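Type III Pentaketide Synthase (Neurospora crassa, PDB 3EUO) probably acts as an acyltransferase of the chalcone and stilbene synthase family, a type III polyketide synthase that builds pentaketide chains. Local coordinates at residues 103-108 and 165-170; 109-114 and 173-178; 152-157 and 208-213; 200-205 and 328-333. One frame throughout, in Å; residues are numbered along the deposited sequence.

Contact 1: 103-108 and 165-170; sequences ITHMVS and KPARIL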
loop_
_atom_site.group_PDB
_atom_site.type_symbol
_atom_site.label_atom_id
_atom_site.label_comp_id
_atom_site.label_asym_id
_atom_site.label_seq_id
_atom_site.Cartn_x
_atom_site.Cartn_y
_atom_site.Cartn_z
ATOM N N ILE A 103 -1.793 15.075 14.339
ATOM C CA ILE A 103 -1.880 14.324 13.082
ATOM C C ILE A 103 -2.754 13.088 13.302
ATOM O O ILE A 103 -2.470 12.263 14.176
ATOM C CB ILE A 103 -0.473 13.940 12.534
ATOM C CG1 ILE A 103 0.408 15.185 12.350
ATOM C CG2 ILE A 103 -0.583 13.144 11.233
ATOM C CD1 ILE A 103 -0.140 16.227 11.369
ATOM N N THR A 104 -3.808 12.973 12.497
ATOM C CA THR A 104 -4.825 11.939 12.676
ATOM C C THR A 104 -4.650 10.733 11.752
ATOM O O THR A 104 -5.035 9.617 12.104
ATOM C CB THR A 104 -6.244 12.500 12.458
ATOM O OG1 THR A 104 -6.346 13.014 11.122
ATOM C CG2 THR A 104 -6.561 13.611 13.462
ATOM N N HIS A 105 -4.107 10.976 10.558
ATOM C CA HIS A 105 -3.872 9.921 9.576
ATOM C C HIS A 105 -2.537 10.208 8.900
ATOM O O HIS A 105 -2.058 11.349 8.896
ATOM C CB HIS A 105 -4.906 9.925 8.438
ATOM C CG HIS A 105 -6.346 9.866 8.854
ATOM N ND1 HIS A 105 -6.975 10.887 9.536
ATOM C CD2 HIS A 105 -7.308 8.958 8.570
ATOM C CE1 HIS A 105 -8.251 10.582 9.703
ATOM N NE2 HIS A 105 -8.482 9.421 9.115
ATOM N N MET A 106 -1.970 9.177 8.283
ATOM C CA MET A 106 -0.790 9.304 7.439
ATOM C C MET A 106 -1.083 8.500 6.174
ATOM O O MET A 106 -1.536 7.360 6.263
ATOM C CB MET A 106 0.439 8.754 8.173
ATOM C CG MET A 106 1.777 8.915 7.463
ATOM S SD MET A 106 3.122 8.349 8.562
ATOM C CE MET A 106 3.647 9.859 9.327
ATOM N N VAL A 107 -0.891 9.105 5.005
ATOM C CA VAL A 107 -0.996 8.360 3.737
ATOM C C VAL A 107 0.341 8.491 3.027
ATOM O O VAL A 107 0.711 9.587 2.609
ATOM C CB VAL A 107 -2.134 8.866 2.810
ATOM C CG1 VAL A 107 -2.202 8.019 1.535
ATOM C CG2 VAL A 107 -3.481 8.823 3.523
ATOM N N SER A 108 1.055 7.376 2.898
ATOM C CA SER A 108 2.416 7.373 2.362
ATOM C C SER A 108 2.497 6.543 1.104
ATOM O O SER A 108 1.698 5.636 0.899
ATOM C CB SER A 108 3.412 6.816 3.391
ATOM O OG SER A 108 3.335 7.541 4.609
ATOM N N LYS A 165 -15.336 15.093 13.063
ATOM C CA LYS A 165 -14.013 15.049 13.698
ATOM C C LYS A 165 -12.960 15.786 12.887
ATOM O O LYS A 165 -12.990 15.735 11.648
ATOM C CB LYS A 165 -13.551 13.600 13.896
ATOM C CG LYS A 165 -14.410 12.786 14.852
ATOM C CD LYS A 165 -14.207 11.287 14.643
ATOM C CE LYS A 165 -12.804 10.821 15.038
ATOM N NZ LYS A 165 -12.557 10.911 16.513
ATOM N N PRO A 166 -12.020 16.466 13.576
ATOM C CA PRO A 166 -10.877 17.073 12.900
ATOM C C PRO A 166 -10.016 16.008 12.230
ATOM O O PRO A 166 -9.771 14.939 12.805
ATOM C CB PRO A 166 -10.092 17.727 14.047
ATOM C CG PRO A 166 -11.092 17.914 15.138
ATOM C CD PRO A 166 -11.979 16.714 15.032
ATOM N N ALA A 167 -9.599 16.286 11.001
ATOM C CA ALA A 167 -8.632 15.436 10.325
ATOM C C ALA A 167 -7.472 16.292 9.872
ATOM O O ALA A 167 -7.662 17.347 9.259
ATOM C CB ALA A 167 -9.265 14.725 9.139
ATOM N N ARG A 168 -6.270 15.834 10.196
ATOM C CA ARG A 168 -5.035 16.439 9.723
ATOM C C ARG A 168 -4.171 15.293 9.230
ATOM O O ARG A 168 -3.693 14.478 10.032
ATOM C CB ARG A 168 -4.319 17.180 10.860
ATOM C CG ARG A 168 -5.205 18.178 11.624
ATOM C CD ARG A 168 -5.530 19.448 10.809
ATOM N NE ARG A 168 -6.266 20.406 11.641
ATOM C CZ ARG A 168 -7.593 20.449 11.766
ATOM N NH1 ARG A 168 -8.370 19.601 11.102
ATOM N NH2 ARG A 168 -8.146 21.347 12.572
ATOM N N ILE A 169 -3.975 15.222 7.916
ATOM C CA ILE A 169 -3.333 14.050 7.331
ATOM C C ILE A 169 -1.958 14.362 6.754
ATOM O O ILE A 169 -1.821 15.228 5.892
ATOM C CB ILE A 169 -4.229 13.379 6.261
ATOM C CG1 ILE A 169 -5.617 13.078 6.859
ATOM C CG2 ILE A 169 -3.535 12.122 5.691
ATOM C CD1 ILE A 169 -6.494 12.138 6.042
ATOM N N LEU A 170 -0.942 13.649 7.241
ATOM C CA LEU A 170 0.383 13.725 6.652
ATOM C C LEU A 170 0.380 12.880 5.387
ATOM O O LEU A 170 0.239 11.654 5.461
ATOM C CB LEU A 170 1.463 13.226 7.629
ATOM C CG LEU A 170 2.908 13.175 7.099
ATOM C CD1 LEU A 170 3.369 14.523 6.532
ATOM C CD2 LEU A 170 3.867 12.714 8.171
#

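Contact 2: 109-114 and 173-178; sequences TTCTDS and ALEVST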
loop_
_atom_site.group_PDB
_atom_site.type_symbol
_atom_site.label_atom_id
_atom_site.label_comp_id
_atom_site.label_asym_id
_atom_site.label_seq_id
_atom_site.Cartn_x
_atom_site.Cartn_y
_atom_site.Cartn_z
ATOM N N THR A 109 3.481 6.843 0.269
ATOM C CA THR A 109 3.693 6.048 -0.932
ATOM C C THR A 109 5.181 5.878 -1.215
ATOM O O THR A 109 6.000 6.723 -0.840
ATOM C CB THR A 109 2.929 6.646 -2.143
ATOM O OG1 THR A 109 2.953 5.731 -3.248
ATOM C CG2 THR A 109 3.499 7.984 -2.560
ATOM N N THR A 110 5.515 4.753 -1.838
ATOM C CA THR A 110 6.831 4.517 -2.434
ATOM C C THR A 110 6.727 3.325 -3.373
ATOM O O THR A 110 5.910 2.440 -3.150
ATOM C CB THR A 110 7.941 4.255 -1.379
ATOM O OG1 THR A 110 9.221 4.225 -2.033
ATOM C CG2 THR A 110 7.716 2.931 -0.624
ATOM N N CYS A 111 7.533 3.307 -4.427
ATOM C CA CYS A 111 7.646 2.086 -5.230
ATOM C C CYS A 111 9.075 1.548 -5.210
ATOM O O CYS A 111 9.392 0.612 -5.943
ATOM C CB CYS A 111 7.168 2.325 -6.663
ATOM S SG CYS A 111 8.179 3.508 -7.554
ATOM N N THR A 112 9.921 2.127 -4.358
ATOM C CA THR A 112 11.353 1.789 -4.355
ATOM C C THR A 112 11.815 1.113 -3.051
ATOM O O THR A 112 13.021 1.049 -2.739
ATOM C CB THR A 112 12.211 3.013 -4.697
ATOM O OG1 THR A 112 11.799 4.134 -3.900
ATOM C CG2 THR A 112 12.063 3.363 -6.178
ATOM N N ASP A 113 10.838 0.599 -2.315
ATOM C CA ASP A 113 11.063 -0.198 -1.118
ATOM C C ASP A 113 9.919 -1.181 -0.887
ATOM O O ASP A 113 8.780 -0.951 -1.306
ATOM C CB ASP A 113 11.187 0.694 0.124
ATOM C CG ASP A 113 11.732 -0.065 1.328
ATOM O OD1 ASP A 113 12.798 -0.700 1.177
ATOM O OD2 ASP A 113 11.109 -0.033 2.412
ATOM N N SER A 114 10.238 -2.269 -0.196
ATOM C CA SER A 114 9.241 -3.164 0.382
ATOM C C SER A 114 9.742 -3.562 1.760
ATOM O O SER A 114 10.911 -3.922 1.917
ATOM C CB SER A 114 9.060 -4.415 -0.477
ATOM O OG SER A 114 8.174 -5.321 0.152
ATOM N N ALA A 173 5.484 11.161 0.187
ATOM C CA ALA A 173 6.102 10.340 -0.861
ATOM C C ALA A 173 7.608 10.316 -0.683
ATOM O O ALA A 173 8.236 11.358 -0.465
ATOM C CB ALA A 173 5.743 10.863 -2.235
ATOM N N LEU A 174 8.184 9.122 -0.751
ATOM C CA LEU A 174 9.631 8.972 -0.705
ATOM C C LEU A 174 10.057 7.980 -1.774
ATOM O O LEU A 174 9.525 6.868 -1.849
ATOM C CB LEU A 174 10.073 8.505 0.689
ATOM C CG LEU A 174 11.496 7.961 0.878
ATOM C CD1 LEU A 174 12.569 9.027 0.616
ATOM C CD2 LEU A 174 11.650 7.387 2.280
ATOM N N GLU A 175 11.025 8.379 -2.595
ATOM C CA GLU A 175 11.561 7.486 -3.619
ATOM C C GLU A 175 13.074 7.573 -3.632
ATOM O O GLU A 175 13.636 8.667 -3.583
ATOM C CB GLU A 175 11.004 7.808 -5.016
ATOM C CG GLU A 175 9.471 7.814 -5.120
ATOM C CD GLU A 175 8.822 6.432 -5.070
ATOM O OE1 GLU A 175 9.516 5.404 -4.880
ATOM O OE2 GLU A 175 7.582 6.379 -5.222
ATOM N N VAL A 176 13.713 6.411 -3.631
ATOM C CA VAL A 176 15.160 6.307 -3.833
ATOM C C VAL A 176 15.362 5.376 -5.027
ATOM O O VAL A 176 15.322 4.148 -4.892
ATOM C CB VAL A 176 15.898 5.761 -2.587
ATOM C CG1 VAL A 176 17.408 5.667 -2.851
ATOM C CG2 VAL A 176 15.626 6.646 -1.361
ATOM N N SER A 177 15.552 5.970 -6.199
ATOM C CA SER A 177 15.662 5.215 -7.440
ATOM C C SER A 177 17.102 5.079 -7.933
ATOM O O SER A 177 17.421 4.138 -8.663
ATOM C CB SER A 177 14.838 5.899 -8.527
ATOM O OG SER A 177 15.350 7.194 -8.780
ATOM N N THR A 178 17.965 6.021 -7.557
ATOM C CA THR A 178 19.313 6.089 -8.155
ATOM C C THR A 178 20.197 4.908 -7.792
ATOM O O THR A 178 21.134 4.582 -8.527
ATOM C CB THR A 178 20.068 7.395 -7.814
ATOM O OG1 THR A 178 20.260 7.481 -6.399
ATOM C CG2 THR A 178 19.313 8.615 -8.330
HETATM O O HOH W 1 4.999 5.286 -5.377
HETATM O O HOH W 2 15.482 2.063 -2.960
#

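Contact 3: 152-157 and 208-213; sequences TAANLC and VILSNG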
loop_
_atom_site.group_PDB
_atom_site.type_symbol
_atom_site.label_atom_id
_atom_site.label_comp_id
_atom_site.label_asym_id
_atom_site.label_seq_id
_atom_site.Cartn_x
_atom_site.Cartn_y
_atom_site.Cartn_z
ATOM N N THR A 152 -6.577 9.862 -1.879
ATOM C CA THR A 152 -6.904 8.937 -0.801
ATOM C C THR A 152 -7.052 9.712 0.510
ATOM O O THR A 152 -8.038 9.538 1.214
ATOM C CB THR A 152 -5.852 7.832 -0.663
ATOM O OG1 THR A 152 -5.778 7.107 -1.899
ATOM C CG2 THR A 152 -6.226 6.862 0.466
ATOM N N ALA A 153 -6.085 10.581 0.807
ATOM C CA ALA A 153 -6.171 11.477 1.963
ATOM C C ALA A 153 -7.448 12.327 1.969
ATOM O O ALA A 153 -8.037 12.541 3.027
ATOM C CB ALA A 153 -4.949 12.369 2.047
ATOM N N ALA A 154 -7.866 12.812 0.797
ATOM C CA ALA A 154 -9.091 13.610 0.692
ATOM C C ALA A 154 -10.307 12.797 1.122
ATOM O O ALA A 154 -11.135 13.270 1.900
ATOM C CB ALA A 154 -9.276 14.142 -0.732
ATOM N N ASN A 155 -10.405 11.564 0.627
ATOM C CA ASN A 155 -11.496 10.669 1.015
ATOM C C ASN A 155 -11.481 10.382 2.522
ATOM O O ASN A 155 -12.526 10.376 3.171
ATOM C CB ASN A 155 -11.419 9.352 0.232
ATOM C CG ASN A 155 -11.715 9.526 -1.253
ATOM O OD1 ASN A 155 -12.420 10.452 -1.657
ATOM N ND2 ASN A 155 -11.204 8.603 -2.070
ATOM N N LEU A 156 -10.284 10.177 3.069
ATOM C CA LEU A 156 -10.124 9.906 4.497
ATOM C C LEU A 156 -10.501 11.128 5.343
ATOM O O LEU A 156 -11.182 10.996 6.367
ATOM C CB LEU A 156 -8.695 9.431 4.797
ATOM C CG LEU A 156 -8.273 8.092 4.168
ATOM C CD1 LEU A 156 -6.794 7.872 4.415
ATOM C CD2 LEU A 156 -9.084 6.921 4.732
ATOM N N CYS A 157 -10.073 12.312 4.909
ATOM C CA CYS A 157 -10.495 13.562 5.555
ATOM C C CYS A 157 -12.018 13.642 5.623
ATOM O O CYS A 157 -12.587 13.952 6.671
ATOM C CB CYS A 157 -9.968 14.783 4.797
ATOM S SG CYS A 157 -8.280 15.251 5.189
ATOM N N VAL A 208 2.804 16.836 2.132
ATOM C CA VAL A 208 1.831 17.889 2.388
ATOM C C VAL A 208 0.984 17.514 3.599
ATOM O O VAL A 208 0.866 16.338 3.955
ATOM C CB VAL A 208 0.909 18.209 1.169
ATOM C CG1 VAL A 208 1.742 18.597 -0.063
ATOM C CG2 VAL A 208 -0.032 17.044 0.849
ATOM N N ILE A 209 0.417 18.529 4.243
ATOM C CA ILE A 209 -0.620 18.311 5.233
ATOM C C ILE A 209 -1.952 18.631 4.579
ATOM O O ILE A 209 -2.128 19.731 4.044
ATOM C CB ILE A 209 -0.446 19.219 6.471
ATOM C CG1 ILE A 209 0.930 18.980 7.122
ATOM C CG2 ILE A 209 -1.617 19.005 7.431
ATOM C CD1 ILE A 209 1.164 17.528 7.597
ATOM N N LEU A 210 -2.859 17.656 4.574
ATOM C CA LEU A 210 -4.233 17.895 4.128
ATOM C C LEU A 210 -5.144 17.927 5.341
ATOM O O LEU A 210 -5.203 16.958 6.109
ATOM C CB LEU A 210 -4.715 16.825 3.144
ATOM C CG LEU A 210 -6.034 17.131 2.414
ATOM C CD1 LEU A 210 -5.881 18.310 1.433
ATOM C CD2 LEU A 210 -6.548 15.899 1.678
ATOM N N SER A 211 -5.845 19.045 5.507
ATOM C CA SER A 211 -6.778 19.229 6.615
ATOM C C SER A 211 -8.215 19.239 6.116
ATOM O O SER A 211 -8.480 19.693 4.999
ATOM C CB SER A 211 -6.483 20.559 7.324
ATOM O OG SER A 211 -7.444 20.809 8.341
ATOM N N ASN A 212 -9.144 18.771 6.953
ATOM C CA ASN A 212 -10.575 18.878 6.647
ATOM C C ASN A 212 -11.241 20.113 7.273
ATOM O O ASN A 212 -12.466 20.238 7.257
ATOM C CB ASN A 212 -11.330 17.603 7.047
ATOM C CG ASN A 212 -11.518 17.474 8.550
ATOM O OD1 ASN A 212 -10.918 18.219 9.331
ATOM N ND2 ASN A 212 -12.357 16.518 8.965
ATOM N N GLY A 213 -10.429 20.996 7.850
ATOM C CA GLY A 213 -10.928 22.285 8.350
ATOM C C GLY A 213 -11.722 22.246 9.653
ATOM O O GLY A 213 -11.981 23.298 10.258
#

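Contact 4: 200-205 and 328-333; sequences LFSDCA and GNSSSA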
loop_
_atom_site.group_PDB
_atom_site.type_symbol
_atom_site.label_atom_id
_atom_site.label_comp_id
_atom_site.label_asym_id
_atom_site.label_seq_id
_atom_site.Cartn_x
_atom_site.Cartn_y
_atom_site.Cartn_z
ATOM N N LEU A 200 16.670 9.196 -16.314
ATOM C CA LEU A 200 15.525 9.984 -15.874
ATOM C C LEU A 200 15.374 10.088 -14.366
ATOM O O LEU A 200 15.124 11.173 -13.837
ATOM C CB LEU A 200 14.235 9.414 -16.461
ATOM C CG LEU A 200 14.043 9.372 -17.976
ATOM C CD1 LEU A 200 12.703 8.712 -18.249
ATOM C CD2 LEU A 200 14.083 10.786 -18.545
ATOM N N PHE A 201 15.504 8.962 -13.676
ATOM C CA PHE A 201 15.023 8.893 -12.293
ATOM C C PHE A 201 15.986 9.393 -11.222
ATOM O O PHE A 201 17.199 9.196 -11.304
ATOM C CB PHE A 201 14.507 7.488 -11.969
ATOM C CG PHE A 201 13.189 7.184 -12.608
ATOM C CD1 PHE A 201 12.007 7.680 -12.058
ATOM C CD2 PHE A 201 13.125 6.415 -13.770
ATOM C CE1 PHE A 201 10.770 7.401 -12.651
ATOM C CE2 PHE A 201 11.893 6.132 -14.376
ATOM C CZ PHE A 201 10.717 6.626 -13.816
ATOM N N SER A 202 15.400 10.038 -10.217
ATOM C CA SER A 202 16.131 10.658 -9.122
ATOM C C SER A 202 15.464 10.376 -7.766
ATOM O O SER A 202 14.406 9.724 -7.700
ATOM C CB SER A 202 16.226 12.171 -9.366
ATOM O OG SER A 202 14.930 12.757 -9.444
ATOM N N ASP A 203 16.075 10.896 -6.701
ATOM C CA ASP A 203 15.682 10.619 -5.319
ATOM C C ASP A 203 15.126 11.884 -4.669
ATOM O O ASP A 203 15.653 12.979 -4.883
ATOM C CB ASP A 203 16.882 10.128 -4.493
ATOM C CG ASP A 203 17.608 8.956 -5.137
ATOM O OD1 ASP A 203 16.999 8.246 -5.964
ATOM O OD2 ASP A 203 18.797 8.750 -4.813
ATOM N N CYS A 204 14.072 11.721 -3.874
ATOM C CA CYS A 204 13.423 12.849 -3.211
ATOM C C CYS A 204 12.406 12.370 -2.196
ATOM O O CYS A 204 11.870 11.269 -2.312
ATOM C CB CYS A 204 12.698 13.731 -4.236
ATOM S SG CYS A 204 12.000 15.275 -3.569
ATOM N N ALA A 205 12.127 13.215 -1.207
ATOM C CA ALA A 205 10.938 13.018 -0.381
ATOM C C ALA A 205 10.178 14.320 -0.341
ATOM O O ALA A 205 10.775 15.392 -0.326
ATOM C CB ALA A 205 11.303 12.565 1.020
ATOM N N GLY A 328 15.366 16.152 -11.977
ATOM C CA GLY A 328 14.976 14.908 -12.646
ATOM C C GLY A 328 13.605 14.430 -12.192
ATOM O O GLY A 328 12.885 15.149 -11.506
ATOM N N ASN A 329 13.264 13.202 -12.572
ATOM C CA ASN A 329 11.977 12.592 -12.238
ATOM C C ASN A 329 12.118 11.775 -10.951
ATOM O O ASN A 329 12.703 10.693 -10.960
ATOM C CB ASN A 329 11.516 11.715 -13.422
ATOM C CG ASN A 329 10.248 10.911 -13.136
ATOM O OD1 ASN A 329 9.726 10.907 -12.027
ATOM N ND2 ASN A 329 9.764 10.202 -14.155
ATOM N N SER A 330 11.576 12.296 -9.848
ATOM C CA SER A 330 11.679 11.630 -8.544
ATOM C C SER A 330 10.452 10.762 -8.257
ATOM O O SER A 330 10.065 10.591 -7.098
ATOM C CB SER A 330 11.882 12.658 -7.418
ATOM O OG SER A 330 13.023 13.465 -7.659
ATOM N N SER A 331 9.864 10.211 -9.323
ATOM C CA SER A 331 8.676 9.356 -9.237
ATOM C C SER A 331 7.573 10.024 -8.390
ATOM O O SER A 331 7.285 11.207 -8.592
ATOM C CB SER A 331 9.066 7.952 -8.752
ATOM O OG SER A 331 7.947 7.088 -8.691
ATOM N N SER A 332 6.985 9.305 -7.434
ATOM C CA SER A 332 5.834 9.825 -6.682
ATOM C C SER A 332 6.111 11.100 -5.872
ATOM O O SER A 332 5.175 11.821 -5.520
ATOM C CB SER A 332 5.271 8.750 -5.741
ATOM O OG SER A 332 6.161 8.513 -4.663
ATOM N N ALA A 333 7.386 11.362 -5.575
ATOM C CA ALA A 333 7.770 12.517 -4.747
ATOM C C ALA A 333 7.809 13.842 -5.516
ATOM O O ALA A 333 7.863 14.917 -4.908
ATOM C CB ALA A 333 9.116 12.255 -4.062
#

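Contact 1: 103-108 and 165-170
The hydroxyl of Thr-104 stands where the two chains first come together, just ahead of the parallel strand pairing. Its OG1 accepts the backbone N-H of Arg-168 at 3.0 Å, while Thr-104 N donates to the O of the same arginine at 2.9 Å, in the plane of the carbonyl. Chi1 of 60° makes this possible, turning OG1 between the backbone N and the carbonyl carbon and so toward the partner chain. The same oxygen lies in plane at the edge of the His-105 imidazole and is hydrogen-bonded to ND1 at 2.7 Å. Over one ring face sits CD1 of Ile-169, 3.9 Å from the ring centroid in a CH-pi contact displaced toward the rim. Further along, Leu-170 N reaches the O of His-105 from above the carbonyl plane (3.0 Å), and Val-107 N meets the O of Leu-170 at 2.8 Å. Outside this shell, Leu-156 of helix 145-162 covers Val-107 and Ile-169, and His-160 adds an edge-to-face ring contact to His-105. Helix 119-127 packs on Met-106 and Leu-170 across the sheet, as befits the layered thiolase fold, in which strand 105-109 runs between 134-138 and 168-175. A hydroxyl at the edge and a methyl over a face probably restrict the rotation of the buried imidazole, and because that hydroxyl also takes the Arg-168 N-H, strand pairing and ring position are coupled.

Contact 2: 109-114 and 173-178
Strands 105-109 and 168-175 are still parallel at Thr-109 and Ala-173, where Leu-174 N donates to the O of Thr-109 at 3.2 Å, nearly along its C=O axis, before the first chain peels away. The departure is an ST turn at the end of a strand of the thiolase-fold sheet: Thr-112 N donates to OG1 of Thr-110, and that hydroxyl, anti to its own backbone N, gives its proton to the O of Leu-174 at 2.7 Å. Glu-175 fastens the turn from the neighbouring strand. Its chain bends at chi2 (-73°), bringing the carboxylate to the backbone of Cys-111. There OE1 of Glu-175 takes Cys-111 N on its syn lone pair at 2.9 Å and OG1 of Thr-112 on its anti lone pair at 2.8 Å. The Thr-112 hydroxyl bridges the chains, since its OG1 also accepts Val-176 N at 3.0 Å. OE2 has its strongest partner in OG of Ser-332, and this many donors would probably stabilise the ionised acid. An alanine here, lacking the carboxylate, is likely to deprive Cys-111 N and the Thr-112 hydroxyl of their acceptor and to loosen the turn. Farther along the loop, Ser-114 OG bonds to Trp-250 of the second subunit. On the Thr-109 side, CG2 rests 3.7 Å from the CB of Ala-173, while OG1 donates to a water that in turn donates to OE2 of Glu-175 at 2.8 Å.

Contact 3: 152-157 and 208-213
Leu-210 of strand 204-211 turns its CB toward helix 145-162, with CG anti to the backbone N (chi1 -169°), and Cys-157 leans in to meet it. This is helix-on-sheet packing in the thiolase fold. The helix belongs to the beta-alpha-beta crossover from strand 134-138 to strand 168-175, and here it extends its cover to the next strand of the sheet. The segment axes approach to 8.7 Å and run 31° apart. Such closeness suits small helix residues: CD2 of Leu-210 drops between two alanines, 3.9 Å from CB of Ala-153 and 4.0 Å from CB of Ala-154, and reaches the backbone, 3.5 Å from N of Ala-154. The Cys-157 sulfur lies alongside this branch, its SG 4.0 Å from CD2 of Leu-210 and 3.6 Å from the O of the same leucine. Beyond the strand end, Asn-212 holds CG in the crowded position between backbone N and carbonyl carbon (chi1 74°), which brings its amide to the 165-167 backbone. OD1 accepts Ala-167 N and ND2 donates to Lys-165 O, so the side chain mainly braces the entry to strand 168-175. The helix has a further neighbour in the second subunit, where Glu-134 accepts from ND2 of Asn-155. Cys-157 and Asn-212 meet CB to CB at 3.9 Å. A weak hydrogen bond runs from ND2 of Asn-212 to the O of Cys-157 at 3.4 Å.

Contact 4: 200-205 and 328-333
The hydroxyl of Ser-202 has two polar partners: its OG stands 2.7 Å from OG of Ser-330 and is hydrogen-bonded to His-327 O. The backbone O of Asn-329 is held by one hydrogen bond, Ser-202 N donating at 2.9 Å from well above the carbonyl plane. The CA-H of Phe-201 adds a weaker contact to it, CA of Phe-201 to O of Asn-329 3.2 Å. In return Asn-329 N donates to the O of Leu-200 at 3.0 Å, so two backbone bonds clasp the chains around Phe-201. Asn-329 carries CG anti to its backbone N (chi1 174°), which lays the amide beside the Phe-201 ring. The two planes are 41° apart, with CE1 of Phe-201 only 3.3 Å from ND2 of Asn-329. An Asx turn steadies the amide, OD1 of Asn-329 accepting Ser-331 N at 2.8 Å. Apolar contact finishes the join: CB of Ala-333 lies 3.9 Å from CB of Cys-204. Gly-328 has positive phi, and a CB there would press on the O of Leu-200. ND2 of Asn-329 is hydrogen-bonded to OD1 of 3-sulfinoalanine at position 143, an oxidised cysteine. A leucine in place of Asn-329 would have neither the acceptor for Ser-331 N nor the ND2 donor, and would probably leave the loop and the modified residue less firmly positioned. The asparagine beside this cysteine, within a Gly-Asn-Ser loop, is consistent with the Cys-His-Asn catalytic triad of type III polyketide synthases.

From the N terminus, the chain first lays down 103-108 and, directly after it, 109-114. Contact 1 closes when 165-170 returns beside the former, and contact 2 when the same strand runs on into 173-178, so these two loops cross. Contact 3 opens while both are still open, at 152-157 on the intervening helix, and closes at 208-213; it crosses both. Contact 4 opens at 200-205, after contacts 1 and 2 have closed, crosses contact 3, and spans 122 residues before 328-333 closes it. Strands 168-175 and 204-211 are the shared elements: at one end they join contacts 1 and 3, at the other contacts 2 and 4, and contact 4 alone brings in the loop 328-333 from the C-terminal part.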